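Local coordinates for protein galectin (Xenopus laevis, PDB 3WUD) that binds beta-galactosides such as lactose through a beta-sandwich carbohydrate-recognition domain, and is a proto-type galectin close to but distinct from galectin-1, at residues S41-I46 with K66-W71; L37-S42 with M115-I120; V79-Q84 with L103-E108. One frame throughout, in Å; residues are numbered along the deposited sequence.

Interaction 1: S41-I46 with K66-W71; sequences SSNYVI and KEENSW. With GAL (beta-D-galactopyranose), chain B.
Lys66 lies alongside Tyr44, both side chains pointing the same way. The lysine starts with CG anti to its backbone N (chi1 -171°) and bends at chi3, which sets CE over one face of the tyrosine ring: a CH-pi contact, CE 3.7 Å from the ring centroid. Its ammonium is off-centre over the same ring, 32° from the normal, and completes a cation-pi pair. Two carbonyl oxygens grip that ammonium, NZ bonding to Ser41 O at 2.8 Å in the carbonyl plane and to Asn69 OD1 at 2.9 Å. Tyr44 and Lys66 sit at the end of the antiparallel hairpin of strands 43-51 and 60-67, part of the galectin sheet that carries the sugar: they form a hydrogen-bonded pair, and the type I' turn from Glu67 to Ser70 leads into the next strand. Asn43 holds this turn with both ends of its amide. Its ND2 gives a nearly straight bond to Glu68 OE2 (2.8 Å, 176°), meeting the anti lone pair with amide and carboxylate almost coplanar. Its OD1 accepts from Glu68 N, which sits above the carbonyl plane. Asn69 N adds a bond to Ser42 O. Trp71 has galactose C5 over the centre of one face, 3.9 Å above the plane, while Lys66 CD lies over the opposite face, toward the rim. His47, Asn64 and Glu74 are among the residues that bond the same sugar.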
loop_
_atom_site.group_PDB
_atom_site.type_symbol
_atom_site.label_atom_id
_atom_site.label_comp_id
_atom_site.label_asym_id
_atom_site.label_seq_id
_atom_site.Cartn_x
_atom_site.Cartn_y
_atom_site.Cartn_z
ATOM N N SER A 41 -10.438 10.337 2.717
ATOM C CA SER A 41 -10.922 10.569 1.370
ATOM C C SER A 41 -11.474 11.986 1.177
ATOM O O SER A 41 -11.575 12.430 0.074
ATOM C CB SER A 41 -11.960 9.485 0.963
ATOM O OG SER A 41 -13.159 9.603 1.673
ATOM N N SER A 42 -11.728 12.720 2.261
ATOM C CA SER A 42 -12.231 14.076 2.178
ATOM C C SER A 42 -11.201 15.150 2.418
ATOM O O SER A 42 -11.474 16.326 2.216
ATOM C CB SER A 42 -13.441 14.287 3.176
ATOM O OG SER A 42 -14.538 13.483 2.723
ATOM N N ASN A 43 -9.978 14.758 2.803
ATOM C CA ASN A 43 -8.960 15.661 3.281
ATOM C C ASN A 43 -7.567 15.262 2.719
ATOM O O ASN A 43 -6.891 14.349 3.173
ATOM C CB ASN A 43 -8.942 15.653 4.802
ATOM C CG ASN A 43 -10.194 16.328 5.406
ATOM O OD1 ASN A 43 -10.324 17.509 5.339
ATOM N ND2 ASN A 43 -11.139 15.550 5.829
ATOM N N TYR A 44 -7.200 15.947 1.649
ATOM C CA TYR A 44 -5.934 15.711 0.952
ATOM C C TYR A 44 -5.065 16.893 1.278
ATOM O O TYR A 44 -5.318 18.040 0.891
ATOM C CB TYR A 44 -6.089 15.577 -0.565
ATOM C CG TYR A 44 -7.092 14.606 -1.107
ATOM C CD1 TYR A 44 -7.500 13.420 -0.456
ATOM C CD2 TYR A 44 -7.614 14.812 -2.386
ATOM C CE1 TYR A 44 -8.412 12.522 -1.036
ATOM C CE2 TYR A 44 -8.522 13.913 -2.980
ATOM C CZ TYR A 44 -8.904 12.785 -2.323
ATOM O OH TYR A 44 -9.803 11.988 -2.981
ATOM N N VAL A 45 -3.965 16.603 1.979
ATOM C CA VAL A 45 -2.875 17.534 2.095
ATOM C C VAL A 45 -2.247 17.849 0.726
ATOM O O VAL A 45 -1.906 18.971 0.459
ATOM C CB VAL A 45 -1.789 17.019 3.107
ATOM C CG1 VAL A 45 -0.770 18.096 3.297
ATOM C CG2 VAL A 45 -2.412 16.715 4.489
ATOM N N ILE A 46 -2.092 16.839 -0.115
ATOM C CA ILE A 46 -1.744 17.026 -1.573
ATOM C C ILE A 46 -2.574 16.107 -2.491
ATOM O O ILE A 46 -2.773 14.932 -2.267
ATOM C CB ILE A 46 -0.213 16.933 -1.871
ATOM C CG1 ILE A 46 0.095 17.399 -3.315
ATOM C CG2 ILE A 46 0.266 15.532 -1.637
ATOM C CD1 ILE A 46 1.607 17.551 -3.549
ATOM N N LYS A 66 -7.305 19.521 -0.557
ATOM C CA LYS A 66 -8.741 19.377 -0.460
ATOM C C LYS A 66 -9.032 19.267 1.020
ATOM O O LYS A 66 -8.545 18.341 1.656
ATOM C CB LYS A 66 -9.271 18.160 -1.215
ATOM C CG LYS A 66 -10.830 18.137 -1.306
ATOM C CD LYS A 66 -11.371 16.949 -2.031
ATOM C CE LYS A 66 -11.089 15.663 -1.340
ATOM N NZ LYS A 66 -11.988 14.564 -1.762
ATOM N N GLU A 67 -9.857 20.147 1.523
ATOM C CA GLU A 67 -10.197 20.180 2.960
ATOM C C GLU A 67 -11.703 20.052 3.072
ATOM O O GLU A 67 -12.444 20.880 2.545
ATOM C CB GLU A 67 -9.740 21.496 3.531
ATOM C CG GLU A 67 -9.770 21.570 5.046
ATOM C CD GLU A 67 -8.832 22.685 5.546
ATOM O OE1 GLU A 67 -9.129 23.290 6.560
ATOM O OE2 GLU A 67 -7.777 22.954 4.898
ATOM N N GLU A 68 -12.136 19.015 3.739
ATOM C CA GLU A 68 -13.541 18.673 3.947
ATOM C C GLU A 68 -14.246 18.747 2.600
ATOM O O GLU A 68 -15.348 19.355 2.440
ATOM C CB GLU A 68 -14.180 19.550 5.065
ATOM C CG GLU A 68 -13.748 19.072 6.456
ATOM C CD GLU A 68 -14.292 17.686 6.843
ATOM O OE1 GLU A 68 -15.368 17.671 7.524
ATOM O OE2 GLU A 68 -13.689 16.613 6.516
ATOM N N ASN A 69 -13.582 18.088 1.671
ATOM C CA ASN A 69 -14.104 17.995 0.258
ATOM C C ASN A 69 -14.102 19.231 -0.609
ATOM O O ASN A 69 -14.588 19.199 -1.759
ATOM C CB ASN A 69 -15.454 17.347 0.191
ATOM C CG ASN A 69 -15.354 15.866 0.225
ATOM O OD1 ASN A 69 -14.402 15.284 -0.334
ATOM N ND2 ASN A 69 -16.256 15.246 0.915
ATOM N N SER A 70 -13.569 20.334 -0.121
ATOM C CA SER A 70 -13.400 21.557 -0.890
ATOM C C SER A 70 -12.001 21.697 -1.446
ATOM O O SER A 70 -11.061 21.827 -0.663
ATOM C CB SER A 70 -13.613 22.793 0.028
ATOM O OG SER A 70 -14.991 22.965 0.307
ATOM N N TRP A 71 -11.857 21.791 -2.777
ATOM C CA TRP A 71 -10.559 22.142 -3.366
ATOM C C TRP A 71 -10.003 23.500 -2.852
ATOM O O TRP A 71 -10.720 24.508 -2.754
ATOM C CB TRP A 71 -10.587 22.139 -4.908
ATOM C CG TRP A 71 -10.865 20.823 -5.521
ATOM C CD1 TRP A 71 -11.998 20.447 -6.273
ATOM C CD2 TRP A 71 -10.077 19.649 -5.403
ATOM N NE1 TRP A 71 -11.890 19.144 -6.619
ATOM C CE2 TRP A 71 -10.698 18.645 -6.161
ATOM C CE3 TRP A 71 -8.820 19.396 -4.887
ATOM C CZ2 TRP A 71 -10.157 17.347 -6.271
ATOM C CZ3 TRP A 71 -8.283 18.136 -5.016
ATOM C CH2 TRP A 71 -8.914 17.145 -5.676
HETATM C C1 GAL B . -10.117 19.929 -11.365
HETATM C C2 GAL B . -10.233 18.429 -11.595
HETATM C C3 GAL B . -10.063 17.599 -10.323
HETATM C C4 GAL B . -8.804 18.085 -9.592
HETATM C C5 GAL B . -8.851 19.612 -9.440
HETATM C C6 GAL B . -7.658 20.231 -8.746
HETATM O O2 GAL B . -11.522 18.126 -12.114
HETATM O O3 GAL B . -10.070 16.222 -10.655
HETATM O O4 GAL B . -7.634 17.715 -10.335
HETATM O O5 GAL B . -8.927 20.296 -10.697
HETATM O O6 GAL B . -7.741 21.637 -8.608
#

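Interaction 2: L37-S42 with M115-I120; sequences LGKDSS and MPLDTI
Lys39 NZ donates to Pro116 O at 2.7 Å, the one hydrogen bond between the two segments. The ammonium approaches with a C=O...N angle of 157° and is tilted 15° from the carbonyl plane. Lys39 reaches this oxygen by a chain that is extended at chi2 and bends at chi3 (-67°), which turns CE toward the loop. The methylenes on the way find apolar partners. CG touches Leu117 CD1 at 3.7 Å where the two side chains cross obliquely, and CE lies 3.9 Å from Met115 SD as lysine and methionine slide past each other in opposite directions. The long aliphatic stem is therefore used for packing, and its charged end for fixing a loop carbonyl. Nearer the sheet, Ile120 offers its CG2 branch to the Gly38 carbonyl and to the Leu37 side chain: CG2 is 3.5 Å from Gly38 O and 4.3 Å from Leu37 CB. Behind this contact, Leu117 and Ile120 also pack on Tyr94 of strand 86-95, while Met115 and Leu117 touch Val45. The whole is a loop-to-loop contact at one end of the galectin beta sandwich, in which the connection between strands 34-37 and 43-51 is pinned to the loop that crosses from strand 108-112 of one sheet to strand 120-126 of the other.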
loop_
_atom_site.group_PDB
_atom_site.type_symbol
_atom_site.label_atom_id
_atom_site.label_comp_id
_atom_site.label_asym_id
_atom_site.label_seq_id
_atom_site.Cartn_x
_atom_site.Cartn_y
_atom_site.Cartn_z
ATOM N N LEU A 37 -2.472 12.312 -0.932
ATOM C CA LEU A 37 -1.973 11.977 0.409
ATOM C C LEU A 37 -2.677 12.889 1.389
ATOM O O LEU A 37 -2.791 14.113 1.130
ATOM C CB LEU A 37 -0.476 12.275 0.505
ATOM C CG LEU A 37 0.532 11.382 -0.191
ATOM C CD1 LEU A 37 1.904 11.780 0.360
ATOM C CD2 LEU A 37 0.259 9.963 0.164
ATOM N N GLY A 38 -3.123 12.373 2.521
ATOM C CA GLY A 38 -3.753 13.224 3.504
ATOM C C GLY A 38 -4.213 12.388 4.658
ATOM O O GLY A 38 -3.457 11.497 5.149
ATOM N N LYS A 39 -5.427 12.689 5.102
ATOM C CA LYS A 39 -5.968 12.169 6.386
ATOM C C LYS A 39 -7.139 11.226 6.221
ATOM O O LYS A 39 -7.375 10.271 7.043
ATOM C CB LYS A 39 -6.314 13.368 7.326
ATOM C CG LYS A 39 -5.175 14.363 7.571
ATOM C CD LYS A 39 -5.588 15.464 8.559
ATOM C CE LYS A 39 -6.661 16.421 8.073
ATOM N NZ LYS A 39 -6.770 17.477 9.115
ATOM N N ASP A 40 -7.879 11.414 5.108
ATOM C CA ASP A 40 -8.948 10.565 4.678
ATOM C C ASP A 40 -9.404 11.003 3.261
ATOM O O ASP A 40 -8.850 11.938 2.709
ATOM C CB ASP A 40 -10.153 10.631 5.682
ATOM C CG ASP A 40 -10.600 12.034 5.949
ATOM O OD1 ASP A 40 -10.801 12.756 4.984
ATOM O OD2 ASP A 40 -10.667 12.463 7.138
ATOM N N SER A 41 -10.438 10.337 2.717
ATOM C CA SER A 41 -10.922 10.569 1.370
ATOM C C SER A 41 -11.474 11.986 1.177
ATOM O O SER A 41 -11.575 12.430 0.074
ATOM C CB SER A 41 -11.960 9.485 0.963
ATOM O OG SER A 41 -13.159 9.603 1.673
ATOM N N SER A 42 -11.728 12.720 2.261
ATOM C CA SER A 42 -12.231 14.076 2.178
ATOM C C SER A 42 -11.201 15.150 2.418
ATOM O O SER A 42 -11.474 16.326 2.216
ATOM C CB SER A 42 -13.441 14.287 3.176
ATOM O OG SER A 42 -14.538 13.483 2.723
ATOM N N MET A 115 -3.467 22.790 6.304
ATOM C CA MET A 115 -4.483 22.190 7.155
ATOM C C MET A 115 -3.775 21.555 8.341
ATOM O O MET A 115 -2.566 21.320 8.264
ATOM C CB MET A 115 -5.359 21.184 6.421
ATOM C CG MET A 115 -4.700 19.882 5.918
ATOM S SD MET A 115 -5.891 18.801 5.076
ATOM C CE MET A 115 -6.049 19.765 3.579
ATOM N N PRO A 116 -4.533 21.341 9.443
ATOM C CA PRO A 116 -3.962 20.718 10.597
ATOM C C PRO A 116 -3.598 19.299 10.297
ATOM O O PRO A 116 -4.404 18.565 9.703
ATOM C CB PRO A 116 -5.081 20.748 11.651
ATOM C CG PRO A 116 -6.176 21.566 11.080
ATOM C CD PRO A 116 -5.968 21.618 9.603
ATOM N N LEU A 117 -2.410 18.896 10.758
ATOM C CA LEU A 117 -1.845 17.602 10.425
ATOM C C LEU A 117 -0.836 17.139 11.475
ATOM O O LEU A 117 0.132 17.851 11.769
ATOM C CB LEU A 117 -1.162 17.696 9.018
ATOM C CG LEU A 117 -0.572 16.455 8.404
ATOM C CD1 LEU A 117 -1.646 15.430 8.055
ATOM C CD2 LEU A 117 0.251 16.752 7.164
ATOM N N ASP A 118 -1.039 15.920 11.980
ATOM C CA ASP A 118 -0.103 15.258 12.906
ATOM C C ASP A 118 0.746 14.303 12.018
ATOM O O ASP A 118 1.930 14.528 11.804
ATOM C CB ASP A 118 -0.953 14.534 14.006
ATOM C CG ASP A 118 -0.131 13.692 15.008
ATOM O OD1 ASP A 118 0.827 14.222 15.603
ATOM O OD2 ASP A 118 -0.511 12.510 15.250
ATOM N N THR A 119 0.115 13.206 11.603
ATOM C CA THR A 119 0.675 12.200 10.686
ATOM C C THR A 119 -0.161 12.117 9.393
ATOM O O THR A 119 -1.396 12.318 9.450
ATOM C CB THR A 119 0.553 10.844 11.382
ATOM O OG1 THR A 119 1.122 10.981 12.688
ATOM C CG2 THR A 119 1.330 9.842 10.717
ATOM N N ILE A 120 0.508 11.814 8.285
ATOM C CA ILE A 120 -0.183 11.358 7.078
ATOM C C ILE A 120 -0.558 9.894 7.200
ATOM O O ILE A 120 0.306 9.010 7.358
ATOM C CB ILE A 120 0.602 11.684 5.813
ATOM C CG1 ILE A 120 0.626 13.218 5.656
ATOM C CG2 ILE A 120 -0.005 10.966 4.583
ATOM C CD1 ILE A 120 1.651 13.769 4.728
#

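Interaction 3: V79-Q84 with L103-E108; sequences VFPFQQ and LSDGQE
Segments 79-84 and 103-108 are both irregular and exchange no direct hydrogen bond; their backbones come nearest at Pro81 and Asp105, with CA atoms 6.7 Å apart. Residues 103-106 form a type I beta turn, closed by Gly106 N to Leu103 O, and Leu103 N bonds to Gln107 O at its base. Gly106 has positive phi (85°), where a side chain would press on the carbonyl oxygen of Asp105. The turn is further braced by an Asx turn: Asp105 OD2 accepts from Gln107 N at 3.2 Å, the N-H coming from well above the carboxylate plane. For this the aspartate CG takes the crowded position between backbone N and carbonyl carbon (chi1 71°).

Across the contact Leu103 is the central side chain, and its two methyls divide the work. CD1 meets Val79 CG1 tip to tip at 3.8 Å and also lies against Pro81 CD, the leucine and proline side chains crossing at about a right angle. CD2 turns to Phe82, approaching ring atom CZ obliquely at 3.9 Å. Pro81 CB rests against the Asp105 carboxylate, 3.6 Å from OD1, these two side chains again crossing at about a right angle. One water donates to Pro81 O and lies near Ser104 OG, at a distance short enough to make that second bond doubtful.

Phe82 carries the contact inward. Pro81 CD sits over one of its faces, 3.7 Å above the plane and offset toward the rim, and the ring also meets Phe33 edge-to-face and packs on Phe48 and Ile90; Leu103 reaches the same two residues. The arrangement is thus hydrophobic packing at the margin of a beta sandwich, where a hairpin turn joining strands 98-103 and 108-112 of one sheet meets the connection leading from strand 70-77 of the other sheet into strand 86-95.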
loop_
_atom_site.group_PDB
_atom_site.type_symbol
_atom_site.label_atom_id
_atom_site.label_comp_id
_atom_site.label_asym_id
_atom_site.label_seq_id
_atom_site.Cartn_x
_atom_site.Cartn_y
_atom_site.Cartn_z
ATOM N N VAL A 79 7.385 21.440 -14.669
ATOM C CA VAL A 79 8.224 20.236 -14.725
ATOM C C VAL A 79 7.348 19.043 -15.067
ATOM O O VAL A 79 6.227 18.935 -14.571
ATOM C CB VAL A 79 8.945 19.997 -13.406
ATOM C CG1 VAL A 79 7.993 19.623 -12.320
ATOM C CG2 VAL A 79 9.953 18.866 -13.559
ATOM N N PHE A 80 7.860 18.137 -15.898
ATOM C CA PHE A 80 7.049 17.006 -16.358
ATOM C C PHE A 80 7.893 15.877 -16.919
ATOM O O PHE A 80 7.936 15.672 -18.141
ATOM C CB PHE A 80 6.065 17.487 -17.422
ATOM C CG PHE A 80 4.850 16.610 -17.586
ATOM C CD1 PHE A 80 3.760 16.764 -16.748
ATOM C CD2 PHE A 80 4.731 15.667 -18.612
ATOM C CE1 PHE A 80 2.620 15.974 -16.895
ATOM C CE2 PHE A 80 3.622 14.828 -18.722
ATOM C CZ PHE A 80 2.534 14.994 -17.845
ATOM N N PRO A 81 8.518 15.120 -16.054
ATOM C CA PRO A 81 9.337 13.976 -16.502
ATOM C C PRO A 81 8.554 12.693 -16.736
ATOM O O PRO A 81 9.059 11.597 -16.425
ATOM C CB PRO A 81 10.204 13.743 -15.296
ATOM C CG PRO A 81 9.309 14.075 -14.173
ATOM C CD PRO A 81 8.558 15.286 -14.603
ATOM N N PHE A 82 7.309 12.784 -17.154
ATOM C CA PHE A 82 6.494 11.593 -17.274
ATOM C C PHE A 82 6.272 11.224 -18.748
ATOM O O PHE A 82 6.342 12.081 -19.588
ATOM C CB PHE A 82 5.142 11.769 -16.521
ATOM C CG PHE A 82 5.290 12.281 -15.121
ATOM C CD1 PHE A 82 5.604 11.414 -14.098
ATOM C CD2 PHE A 82 5.022 13.628 -14.808
ATOM C CE1 PHE A 82 5.764 11.890 -12.832
ATOM C CE2 PHE A 82 5.134 14.094 -13.530
ATOM C CZ PHE A 82 5.494 13.215 -12.553
ATOM N N GLN A 83 6.140 9.917 -19.028
ATOM C CA GLN A 83 5.717 9.394 -20.324
ATOM C C GLN A 83 4.592 8.405 -20.140
ATOM O O GLN A 83 4.558 7.618 -19.196
ATOM C CB GLN A 83 6.879 8.652 -21.030
ATOM C CG GLN A 83 8.249 9.194 -20.650
ATOM C CD GLN A 83 9.408 8.655 -21.487
ATOM O OE1 GLN A 83 9.470 7.465 -21.825
ATOM N NE2 GLN A 83 10.355 9.540 -21.799
ATOM N N GLN A 84 3.681 8.413 -21.096
ATOM C CA GLN A 84 2.611 7.456 -21.152
ATOM C C GLN A 84 3.211 6.121 -21.535
ATOM O O GLN A 84 4.196 6.085 -22.275
ATOM C CB GLN A 84 1.583 7.859 -22.223
ATOM C CG GLN A 84 0.809 9.130 -21.909
ATOM C CD GLN A 84 0.244 9.771 -23.161
ATOM O OE1 GLN A 84 0.987 9.981 -24.114
ATOM N NE2 GLN A 84 -1.052 10.069 -23.181
ATOM N N LEU A 103 10.961 14.040 -7.889
ATOM C CA LEU A 103 10.726 13.358 -9.099
ATOM C C LEU A 103 11.975 12.542 -9.498
ATOM O O LEU A 103 13.113 12.801 -8.985
ATOM C CB LEU A 103 10.340 14.341 -10.167
ATOM C CG LEU A 103 9.091 15.185 -9.809
ATOM C CD1 LEU A 103 8.854 16.243 -10.852
ATOM C CD2 LEU A 103 7.880 14.279 -9.591
ATOM N N SER A 104 11.728 11.603 -10.405
ATOM C CA SER A 104 12.682 10.588 -10.843
ATOM C C SER A 104 13.897 11.167 -11.525
ATOM O O SER A 104 14.942 10.552 -11.507
ATOM C CB SER A 104 12.005 9.598 -11.828
ATOM O OG SER A 104 11.442 10.274 -12.996
ATOM N N ASP A 105 13.770 12.328 -12.137
ATOM C CA ASP A 105 14.870 13.017 -12.803
ATOM C C ASP A 105 15.599 14.024 -11.902
ATOM O O ASP A 105 16.313 14.874 -12.367
ATOM C CB ASP A 105 14.347 13.692 -14.116
ATOM C CG ASP A 105 13.441 14.897 -13.843
ATOM O OD1 ASP A 105 13.192 15.755 -14.743
ATOM O OD2 ASP A 105 12.994 15.034 -12.693
ATOM N N GLY A 106 15.381 13.954 -10.585
ATOM C CA GLY A 106 15.963 14.854 -9.668
ATOM C C GLY A 106 15.257 16.180 -9.408
ATOM O O GLY A 106 15.618 16.885 -8.454
ATOM N N GLN A 107 14.297 16.562 -10.242
ATOM C CA GLN A 107 13.570 17.812 -10.042
ATOM C C GLN A 107 12.676 17.666 -8.849
ATOM O O GLN A 107 12.168 16.598 -8.630
ATOM C CB GLN A 107 12.772 18.151 -11.295
ATOM C CG GLN A 107 13.720 18.418 -12.447
ATOM C CD GLN A 107 13.214 19.529 -13.341
ATOM O OE1 GLN A 107 13.305 20.729 -12.996
ATOM N NE2 GLN A 107 12.672 19.137 -14.499
ATOM N N GLU A 108 12.510 18.750 -8.100
ATOM C CA GLU A 108 11.774 18.741 -6.844
ATOM C C GLU A 108 10.957 20.033 -6.738
ATOM O O GLU A 108 11.417 21.095 -7.221
ATOM C CB GLU A 108 12.747 18.802 -5.682
ATOM C CG GLU A 108 13.587 17.581 -5.401
ATOM C CD GLU A 108 14.620 17.886 -4.329
ATOM O OE1 GLU A 108 14.602 19.039 -3.836
ATOM O OE2 GLU A 108 15.407 16.986 -3.964
HETATM O O HOH W 1 9.152 9.925 -13.901
#

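From the N terminus, strand 34-37 ends where interaction 2 opens at 37-42, and interaction 1 opens at 41-46, the two sharing Ser41 and Ser42. Interaction 1 closes first, a short loop from 41-46 to 66-71 in the sugar-binding sheet. Interaction 3 follows in series, joining 79-84 to 103-108. Only then does interaction 2 close, at 115-120, so its long loop encloses interaction 3. Interactions 1 and 2 touch, with centres 8 Å apart: Met115 CE packs on Tyr44 O, and Ile46 O probably bonds to Leu37 N. The centre of interaction 3 is about 25 Å from the centres of both. Interactions 2 and 3 each hold a connection running between the sheets, on opposite sides of the chain's centre.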